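Local coordinates for protein cysteine desulfurase (Elizabethkingia anophelis NUHP1, PDB 5VPR) that probably removes sulfur from L-cysteine to give L-alanine, passing it to a sulfur carrier with the help of covalently bound pyridoxal 5'-phosphate, at residues G104-L107 with V108-M112; E165-S168 with E169-L173; I189-I192 with I193-V196. All blocks are in the same frame, centred on the assembly; numbering follows the deposited sequence.

Contact 1: G104-L107 with V108-M112; sequences GINL and VAYAM
Residues Gly104 to Ala111 form two turns of regular alpha helix, in which the amides of Val108, Ala109, Tyr110 and Ala111 reach back to the carbonyls of Gly104, Ile105, Asn106 and Leu107. The shortest of these i to i+4 bonds include Ala109 N to Ile105 O and Tyr110 N to Asn106 O, both 2.9 Å. Asn106 and Tyr110, one turn apart, lie side by side and point the same way, the amide and ring planes 31° apart. With CG of Tyr110 anti to its carbonyl carbon (chi1 -83°), the ring stays alongside Asn106; CD1 of Tyr110 comes within 3.2 Å of Asn106 O, and CE1 passes 3.8 Å from Asn106 OD1. The Asn106 side-chain amide donates from ND2 to the backbone carbonyl of Thr102, one turn earlier. Elsewhere, Val108 sets CG2 3.7 Å from Gly104 O, while CB of Ala111 lies 3.4 Å from Leu107 O. Ile105 and Val108 pack on Phe205, and Leu107 and Val108 on Leu243, whereas Ala109 meets Pro135. The helix thus sits between helix 134-142 and strands 203-207 and 241-245, Tyr110 at its exposed margin, flanking the seven-stranded large-domain sheet of a class-V, fold-type I pyridoxal-phosphate enzyme.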
ATOM      1  N   GLY A 104      -6.960  -9.433  -3.524  1.00 36.01           N
ATOM      2  CA  GLY A 104      -8.104  -8.962  -2.753  1.00 33.76           C
ATOM      3  C   GLY A 104      -9.114  -8.238  -3.619  1.00 36.98           C
ATOM      4  O   GLY A 104     -10.324  -8.443  -3.485  1.00 45.18           O
ATOM      5  N   ILE A 105      -8.628  -7.419  -4.555  1.00 33.62           N
ATOM      6  CA  ILE A 105      -9.521  -6.702  -5.462  1.00 36.56           C
ATOM      7  C   ILE A 105     -10.309  -7.692  -6.308  1.00 46.66           C
ATOM      8  O   ILE A 105     -11.541  -7.612  -6.401  1.00 41.06           O
ATOM      9  CB  ILE A 105      -8.720  -5.723  -6.341  1.00 43.15           C
ATOM     10  CG1 ILE A 105      -8.135  -4.581  -5.504  1.00 35.94           C
ATOM     11  CG2 ILE A 105      -9.590  -5.171  -7.471  1.00 50.44           C
ATOM     12  CD1 ILE A 105      -7.211  -3.650  -6.326  1.00 41.02           C
ATOM     13  N   ASN A 106      -9.606  -8.661  -6.912  1.00 45.69           N
ATOM     14  CA  ASN A 106     -10.260  -9.635  -7.787  1.00 47.32           C
ATOM     15  C   ASN A 106     -11.244 -10.496  -7.018  1.00 40.66           C
ATOM     16  O   ASN A 106     -12.293 -10.878  -7.551  1.00 48.59           O
ATOM     17  CB  ASN A 106      -9.215 -10.520  -8.473  1.00 52.35           C
ATOM     18  CG  ASN A 106      -8.694  -9.908  -9.753  1.00 59.26           C
ATOM     19  OD1 ASN A 106      -9.359  -9.946 -10.788  1.00 63.33           O
ATOM     20  ND2 ASN A 106      -7.504  -9.332  -9.691  1.00 60.07           N
ATOM     21  N   LEU A 107     -10.907 -10.832  -5.772  1.00 40.43           N
ATOM     22  CA  LEU A 107     -11.816 -11.588  -4.923  1.00 43.35           C
ATOM     23  C   LEU A 107     -13.151 -10.864  -4.780  1.00 52.91           C
ATOM     24  O   LEU A 107     -14.218 -11.466  -4.948  1.00 53.76           O
ATOM     25  CB  LEU A 107     -11.163 -11.812  -3.557  1.00 42.46           C
ATOM     26  CG  LEU A 107     -11.791 -12.711  -2.483  1.00 58.99           C
ATOM     27  CD1 LEU A 107     -10.759 -12.936  -1.402  1.00 60.54           C
ATOM     28  CD2 LEU A 107     -13.073 -12.148  -1.859  1.00 63.17           C
ATOM     29  N   VAL A 108     -13.116  -9.568  -4.460  1.00 46.35           N
ATOM     30  CA  VAL A 108     -14.371  -8.835  -4.314  1.00 39.25           C
ATOM     31  C   VAL A 108     -15.048  -8.675  -5.667  1.00 39.61           C
ATOM     32  O   VAL A 108     -16.261  -8.870  -5.789  1.00 47.30           O
ATOM     33  CB  VAL A 108     -14.134  -7.475  -3.631  1.00 37.37           C
ATOM     34  CG1 VAL A 108     -15.417  -6.615  -3.663  1.00 36.56           C
ATOM     35  CG2 VAL A 108     -13.652  -7.677  -2.188  1.00 36.94           C
ATOM     36  N   ALA A 109     -14.287  -8.323  -6.705  1.00 45.28           N
ATOM     37  CA  ALA A 109     -14.918  -8.045  -7.995  1.00 47.04           C
ATOM     38  C   ALA A 109     -15.662  -9.264  -8.514  1.00 56.42           C
ATOM     39  O   ALA A 109     -16.769  -9.141  -9.055  1.00 53.62           O
ATOM     40  CB  ALA A 109     -13.883  -7.579  -9.021  1.00 51.42           C
ATOM     41  N   TYR A 110     -15.077 -10.453  -8.346  1.00 63.26           N
ATOM     42  CA  TYR A 110     -15.743 -11.668  -8.802  1.00 68.46           C
ATOM     43  C   TYR A 110     -16.934 -12.009  -7.916  1.00 65.45           C
ATOM     44  O   TYR A 110     -17.988 -12.412  -8.421  1.00 65.52           O
ATOM     45  CB  TYR A 110     -14.756 -12.839  -8.843  1.00 72.96           C
ATOM     46  CG  TYR A 110     -13.902 -12.911 -10.092  1.00 78.10           C
ATOM     47  CD1 TYR A 110     -12.511 -12.863 -10.015  1.00 85.60           C
ATOM     48  CD2 TYR A 110     -14.484 -13.037 -11.348  1.00 83.66           C
ATOM     49  CE1 TYR A 110     -11.724 -12.937 -11.159  1.00 86.05           C
ATOM     50  CE2 TYR A 110     -13.705 -13.111 -12.496  1.00 88.95           C
ATOM     51  CZ  TYR A 110     -12.327 -13.059 -12.396  1.00 88.01           C
ATOM     52  OH  TYR A 110     -11.556 -13.131 -13.534  1.00 84.91           O
ATOM     53  N   ALA A 111     -16.796 -11.851  -6.596  1.00 60.43           N
ATOM     54  CA  ALA A 111     -17.899 -12.193  -5.706  1.00 59.11           C
ATOM     55  C   ALA A 111     -19.074 -11.217  -5.826  1.00 60.60           C
ATOM     56  O   ALA A 111     -20.204 -11.591  -5.498  1.00 64.40           O
ATOM     57  CB  ALA A 111     -17.399 -12.268  -4.260  1.00 53.49           C
ATOM     58  N   MET A 112     -18.849  -9.984  -6.299  1.00 61.83           N
ATOM     59  CA  MET A 112     -19.959  -9.049  -6.484  1.00 61.07           C
ATOM     60  C   MET A 112     -20.841  -9.415  -7.670  1.00 68.06           C
ATOM     61  O   MET A 112     -21.961  -8.897  -7.764  1.00 62.75           O
ATOM     62  CB  MET A 112     -19.461  -7.613  -6.689  1.00 47.49           C
ATOM     63  CG  MET A 112     -18.858  -6.945  -5.465  1.00 53.92           C
ATOM     64  SD  MET A 112     -20.048  -6.582  -4.166  1.00 62.86           S
ATOM     65  CE  MET A 112     -21.207  -5.537  -5.051  1.00 59.97           C
TER

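Contact 2: E165-S168 with E169-L173; sequences EWLS and EKTKL
The chain leaves helix 163-166 at Leu167 and turns through a type I beta turn, Ser168 to Thr171, into strand 171-177. The turn is closed by Thr171 N to Ser168 O at 3.1 Å, the donor standing 62° out of the carbonyl plane. Side chains brace it from both ends. Ser168 OG, placed between its own backbone N and carbonyl carbon (chi1 69°), accepts from Lys170 N at 3.1 Å, two residues on. In return, Thr171 OG1 accepts from Ser168 N at 3.0 Å, so that Ser168 is gripped through its amide, carbonyl and hydroxyl. One water, accepting from Thr171 OG1 at 2.6 Å and donating to Trp166 O, links the strand to the helix end; another donates to Ser168 O and Thr171 O. The methyl of Thr171 turns to the apolar side, CG2 lying 3.8 Å from Leu167 CD2. On the outer side, the bent chain of Glu169 folds back, bringing OE1 3.3 Å from Ser168 CB. Beyond the turn, Lys172 makes a salt bridge with Asp120. This is a surface alpha-to-beta connection, a type I beta turn overlapped by an ST turn at Ser168, delivering the chain into a parallel strand of the large-domain sheet.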
ATOM      1  N   GLU A 165     -23.541  14.129  -7.844  1.00 69.58           N
ATOM      2  CA  GLU A 165     -24.451  13.870  -8.957  1.00 70.05           C
ATOM      3  C   GLU A 165     -24.542  12.396  -9.343  1.00 62.02           C
ATOM      4  O   GLU A 165     -25.606  11.955  -9.795  1.00 60.07           O
ATOM      5  CB  GLU A 165     -24.029  14.692 -10.183  1.00 73.89           C
ATOM      6  N   TRP A 166     -23.467  11.617  -9.160  1.00 52.80           N
ATOM      7  CA  TRP A 166     -23.446  10.225  -9.613  1.00 55.27           C
ATOM      8  C   TRP A 166     -24.124   9.254  -8.647  1.00 59.50           C
ATOM      9  O   TRP A 166     -24.697   8.253  -9.089  1.00 62.92           O
ATOM     10  CB  TRP A 166     -22.009   9.752  -9.824  1.00 51.24           C
ATOM     11  CG  TRP A 166     -21.301  10.383 -10.967  1.00 61.46           C
ATOM     12  CD1 TRP A 166     -21.799  11.305 -11.840  1.00 68.09           C
ATOM     13  CD2 TRP A 166     -19.949  10.135 -11.368  1.00 63.05           C
ATOM     14  NE1 TRP A 166     -20.834  11.652 -12.759  1.00 68.27           N
ATOM     15  CE2 TRP A 166     -19.693  10.941 -12.495  1.00 65.77           C
ATOM     16  CE3 TRP A 166     -18.932   9.307 -10.886  1.00 63.42           C
ATOM     17  CZ2 TRP A 166     -18.459  10.946 -13.141  1.00 62.63           C
ATOM     18  CZ3 TRP A 166     -17.705   9.315 -11.531  1.00 62.04           C
ATOM     19  CH2 TRP A 166     -17.483  10.127 -12.646  1.00 62.02           C
ATOM     20  N   LEU A 167     -24.047   9.495  -7.343  1.00 56.25           N
ATOM     21  CA  LEU A 167     -24.557   8.521  -6.383  1.00 50.38           C
ATOM     22  C   LEU A 167     -26.075   8.415  -6.472  1.00 50.53           C
ATOM     23  O   LEU A 167     -26.776   9.428  -6.508  1.00 52.31           O
ATOM     24  CB  LEU A 167     -24.125   8.904  -4.969  1.00 50.65           C
ATOM     25  CG  LEU A 167     -22.623   8.763  -4.703  1.00 53.24           C
ATOM     26  CD1 LEU A 167     -22.220   9.446  -3.396  1.00 50.79           C
ATOM     27  CD2 LEU A 167     -22.229   7.286  -4.709  1.00 44.61           C
ATOM     28  N   SER A 168     -26.586   7.189  -6.513  1.00 52.14           N
ATOM     29  CA  SER A 168     -28.027   6.966  -6.578  1.00 53.91           C
ATOM     30  C   SER A 168     -28.328   5.546  -6.098  1.00 58.57           C
ATOM     31  O   SER A 168     -27.437   4.820  -5.635  1.00 51.35           O
ATOM     32  CB  SER A 168     -28.551   7.200  -7.999  1.00 55.99           C
ATOM     33  OG  SER A 168     -28.080   6.174  -8.866  1.00 65.49           O
ATOM     34  N   GLU A 169     -29.600   5.141  -6.230  1.00 52.98           N
ATOM     35  CA  GLU A 169     -29.973   3.756  -5.954  1.00 59.02           C
ATOM     36  C   GLU A 169     -29.278   2.781  -6.892  1.00 61.89           C
ATOM     37  O   GLU A 169     -29.259   1.579  -6.613  1.00 57.98           O
ATOM     38  CB  GLU A 169     -31.494   3.569  -6.072  1.00 64.26           C
ATOM     39  CG  GLU A 169     -31.999   3.423  -7.508  1.00 63.86           C
ATOM     40  CD  GLU A 169     -32.120   4.761  -8.247  1.00 73.40           C
ATOM     41  OE1 GLU A 169     -31.565   5.776  -7.766  1.00 69.72           O
ATOM     42  OE2 GLU A 169     -32.784   4.796  -9.310  1.00 79.24           O
ATOM     43  N   LYS A 170     -28.724   3.269  -8.002  1.00 66.07           N
ATOM     44  CA  LYS A 170     -27.999   2.416  -8.933  1.00 68.50           C
ATOM     45  C   LYS A 170     -26.591   2.077  -8.454  1.00 59.48           C
ATOM     46  O   LYS A 170     -26.028   1.070  -8.901  1.00 54.78           O
ATOM     47  CB  LYS A 170     -27.931   3.094 -10.302  1.00 69.85           C
ATOM     48  CG  LYS A 170     -29.285   3.248 -10.981  1.00 67.55           C
ATOM     49  CD  LYS A 170     -29.830   1.885 -11.376  1.00 74.20           C
ATOM     50  CE  LYS A 170     -31.128   2.008 -12.164  1.00 84.47           C
ATOM     51  NZ  LYS A 170     -31.643   0.673 -12.572  1.00 86.82           N
ATOM     52  N   THR A 171     -26.014   2.881  -7.559  1.00 59.05           N
ATOM     53  CA  THR A 171     -24.618   2.704  -7.157  1.00 48.97           C
ATOM     54  C   THR A 171     -24.483   1.507  -6.227  1.00 48.36           C
ATOM     55  O   THR A 171     -24.991   1.529  -5.102  1.00 54.48           O
ATOM     56  CB  THR A 171     -24.084   3.945  -6.448  1.00 45.90           C
ATOM     57  OG1 THR A 171     -24.513   5.139  -7.123  1.00 49.64           O
ATOM     58  CG2 THR A 171     -22.560   3.872  -6.398  1.00 43.70           C
ATOM     59  N   LYS A 172     -23.759   0.478  -6.667  1.00 46.78           N
ATOM     60  CA  LYS A 172     -23.610  -0.719  -5.858  1.00 44.99           C
ATOM     61  C   LYS A 172     -22.231  -0.883  -5.246  1.00 52.12           C
ATOM     62  O   LYS A 172     -22.100  -1.589  -4.239  1.00 43.07           O
ATOM     63  CB  LYS A 172     -23.941  -1.963  -6.690  1.00 54.71           C
ATOM     64  CG  LYS A 172     -25.377  -1.986  -7.191  1.00 61.79           C
ATOM     65  CD  LYS A 172     -26.354  -1.718  -6.044  1.00 68.41           C
ATOM     66  CE  LYS A 172     -27.789  -1.555  -6.527  1.00 73.33           C
ATOM     67  NZ  LYS A 172     -28.341  -2.825  -7.058  1.00 88.11           N
ATOM     68  N   LEU A 173     -21.205  -0.258  -5.818  1.00 49.19           N
ATOM     69  CA  LEU A 173     -19.863  -0.383  -5.283  1.00 48.08           C
ATOM     70  C   LEU A 173     -19.057   0.848  -5.657  1.00 43.96           C
ATOM     71  O   LEU A 173     -19.115   1.323  -6.795  1.00 46.90           O
ATOM     72  CB  LEU A 173     -19.162  -1.650  -5.784  1.00 47.17           C
ATOM     73  CG  LEU A 173     -17.837  -1.871  -5.044  1.00 48.76           C
ATOM     74  CD1 LEU A 173     -17.745  -3.236  -4.423  1.00 52.60           C
ATOM     75  CD2 LEU A 173     -16.661  -1.626  -5.967  1.00 57.39           C
TER
HETATM   76  O   HOH W   1     -23.391   5.928  -9.355  1.00 51.26           O
HETATM   77  O   HOH W   2     -27.091   2.587  -3.886  1.00 40.61           O

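Contact 3: I189-I192 with I193-V196; sequences IDEI and IRKV
Ile189 and Ile193 form the close-packed part of this helical stretch: CG2 of Ile189 meets CD1 of Ile193 at 3.6 Å, the two branched chains crossing at a slant. Ile193 CG1 is anti to its carbonyl carbon (chi1 -71°), which lays it 3.3 Å from Ile189 O. Beside this pair, Ile192 and Val196 run in the same direction with their CG2 methyls 4.1 Å apart. Both pairs face the sheet, where Ile189 and Ile192 rest on Val176, Val196 on Val174, and Ile193 and Val196 on Ile204. Behind them the backbone bonds are regular, from Ile193 N to Ile189 O through Val196 N to Ile192 O, the latter 2.8 Å long. The outer flank is polar and looser, with Arg194 exposed to solvent, although Glu191 and Lys195 also rest on Ile160. Arg194, bent at chi3, curls back so that one face of its guanidinium lies over Asp190 O and the CA of Glu191, with NH2 3.5 Å from that CA; the guanidinium plane is only 12° from that of the Glu191 carboxylate, but their charged atoms do not meet. Glu191 and Lys195 run alongside each other, yet OE1 to NZ is 4.4 Å, beyond a salt bridge, and Lys195 instead pairs with Asp164. Such an amphipathic helix is the connecting helix of a beta-alpha-beta crossover, here between parallel strands 171-177 and 203-207.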
ATOM      1  N   ILE A 189     -10.639  10.157   2.159  1.00 39.87           N
ATOM      2  CA  ILE A 189     -11.452   8.940   2.315  1.00 39.55           C
ATOM      3  C   ILE A 189     -12.656   9.171   3.227  1.00 39.69           C
ATOM      4  O   ILE A 189     -13.754   8.652   2.968  1.00 37.36           O
ATOM      5  CB  ILE A 189     -10.572   7.793   2.834  1.00 37.04           C
ATOM      6  CG1 ILE A 189      -9.593   7.364   1.750  1.00 46.57           C
ATOM      7  CG2 ILE A 189     -11.415   6.595   3.233  1.00 53.71           C
ATOM      8  CD1 ILE A 189     -10.264   7.033   0.458  1.00 45.33           C
ATOM      9  N   ASP A 190     -12.477   9.920   4.324  1.00 44.31           N
ATOM     10  CA  ASP A 190     -13.580  10.067   5.280  1.00 42.60           C
ATOM     11  C   ASP A 190     -14.717  10.888   4.689  1.00 49.44           C
ATOM     12  O   ASP A 190     -15.899  10.589   4.912  1.00 41.36           O
ATOM     13  CB  ASP A 190     -13.090  10.706   6.578  1.00 55.96           C
ATOM     14  CG  ASP A 190     -12.220   9.770   7.393  1.00 75.51           C
ATOM     15  OD1 ASP A 190     -12.194   8.555   7.083  1.00 82.45           O
ATOM     16  OD2 ASP A 190     -11.559  10.247   8.342  1.00 85.71           O
ATOM     17  N   GLU A 191     -14.377  11.930   3.935  1.00 41.74           N
ATOM     18  CA  GLU A 191     -15.392  12.714   3.244  1.00 49.55           C
ATOM     19  C   GLU A 191     -16.081  11.893   2.159  1.00 41.80           C
ATOM     20  O   GLU A 191     -17.304  11.971   1.994  1.00 42.51           O
ATOM     21  CB  GLU A 191     -14.739  13.954   2.644  1.00 47.87           C
ATOM     22  CG  GLU A 191     -15.701  14.970   2.098  1.00 57.17           C
ATOM     23  CD  GLU A 191     -14.960  16.116   1.469  1.00 58.44           C
ATOM     24  OE1 GLU A 191     -15.554  16.847   0.646  1.00 69.99           O
ATOM     25  OE2 GLU A 191     -13.759  16.260   1.793  1.00 55.70           O
ATOM     26  N   ILE A 192     -15.310  11.091   1.415  1.00 40.31           N
ATOM     27  CA  ILE A 192     -15.888  10.251   0.363  1.00 39.56           C
ATOM     28  C   ILE A 192     -16.877   9.248   0.956  1.00 46.35           C
ATOM     29  O   ILE A 192     -18.006   9.105   0.476  1.00 44.60           O
ATOM     30  CB  ILE A 192     -14.775   9.531  -0.424  1.00 38.27           C
ATOM     31  CG1 ILE A 192     -13.921  10.531  -1.209  1.00 45.82           C
ATOM     32  CG2 ILE A 192     -15.368   8.450  -1.341  1.00 41.30           C
ATOM     33  CD1 ILE A 192     -12.673   9.887  -1.864  1.00 38.99           C
ATOM     34  N   ILE A 193     -16.461   8.534   2.008  1.00 38.45           N
ATOM     35  CA  ILE A 193     -17.320   7.532   2.636  1.00 38.38           C
ATOM     36  C   ILE A 193     -18.590   8.177   3.179  1.00 40.03           C
ATOM     37  O   ILE A 193     -19.694   7.661   2.985  1.00 43.88           O
ATOM     38  CB  ILE A 193     -16.545   6.786   3.734  1.00 37.63           C
ATOM     39  CG1 ILE A 193     -15.501   5.859   3.097  1.00 41.14           C
ATOM     40  CG2 ILE A 193     -17.488   5.952   4.589  1.00 38.80           C
ATOM     41  CD1 ILE A 193     -14.635   5.165   4.110  1.00 38.57           C
ATOM     42  N   ARG A 194     -18.454   9.329   3.842  1.00 41.19           N
ATOM     43  CA  ARG A 194     -19.629  10.053   4.313  1.00 43.02           C
ATOM     44  C   ARG A 194     -20.588  10.346   3.162  1.00 46.55           C
ATOM     45  O   ARG A 194     -21.799  10.132   3.284  1.00 52.02           O
ATOM     46  CB  ARG A 194     -19.201  11.350   5.009  1.00 44.91           C
ATOM     47  CG  ARG A 194     -19.948  11.627   6.289  1.00 57.91           C
ATOM     48  CD  ARG A 194     -19.538  12.961   6.924  1.00 67.54           C
ATOM     49  NE  ARG A 194     -18.086  13.115   6.958  1.00 76.90           N
ATOM     50  CZ  ARG A 194     -17.421  14.029   6.263  1.00 67.52           C
ATOM     51  NH1 ARG A 194     -18.090  14.884   5.498  1.00 63.68           N
ATOM     52  NH2 ARG A 194     -16.094  14.097   6.342  1.00 61.83           N
ATOM     53  N   LYS A 195     -20.063  10.837   2.031  1.00 43.19           N
ATOM     54  CA  LYS A 195     -20.921  11.079   0.872  1.00 46.51           C
ATOM     55  C   LYS A 195     -21.561   9.793   0.367  1.00 45.07           C
ATOM     56  O   LYS A 195     -22.758   9.775   0.052  1.00 46.21           O
ATOM     57  CB  LYS A 195     -20.144  11.736  -0.265  1.00 46.76           C
ATOM     58  CG  LYS A 195     -19.719  13.178  -0.053  1.00 55.45           C
ATOM     59  CD  LYS A 195     -18.712  13.574  -1.149  1.00 57.30           C
ATOM     60  CE  LYS A 195     -18.314  15.052  -1.080  1.00 57.83           C
ATOM     61  NZ  LYS A 195     -19.510  15.937  -1.022  1.00 61.90           N
ATOM     62  N   VAL A 196     -20.783   8.708   0.278  1.00 41.66           N
ATOM     63  CA  VAL A 196     -21.318   7.461  -0.264  1.00 44.49           C
ATOM     64  C   VAL A 196     -22.400   6.878   0.653  1.00 44.49           C
ATOM     65  O   VAL A 196     -23.409   6.356   0.177  1.00 42.97           O
ATOM     66  CB  VAL A 196     -20.177   6.451  -0.515  1.00 39.68           C
ATOM     67  CG1 VAL A 196     -20.753   5.109  -0.976  1.00 40.32           C
ATOM     68  CG2 VAL A 196     -19.186   6.985  -1.543  1.00 39.25           C
TER

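Overall arrangement
All three contacts are built round the seven-stranded sheet: two in its flanking helices, one where the chain enters it. Contacts 1 and 3 are partly buried, their centres about 21 Å apart and their nearest atoms about 11 Å; contact 2 lies at the surface and touches both. Met112 CG of contact 1 lies 4.0 Å from Leu173 CD1, while Leu167 CD1 approaches Lys195 O of contact 3 to 3.5 Å. Contacts 2 and 3 share one chain path, through strand 171-177 into helix 189-199. Helical amide bonds run through contacts 1 and 3, but only contact 3 adds aliphatic pairs within itself; contact 1 spends its apolar side chains largely on the sheet. A backbone turn bond, two hydroxyls and bridging waters hold contact 2.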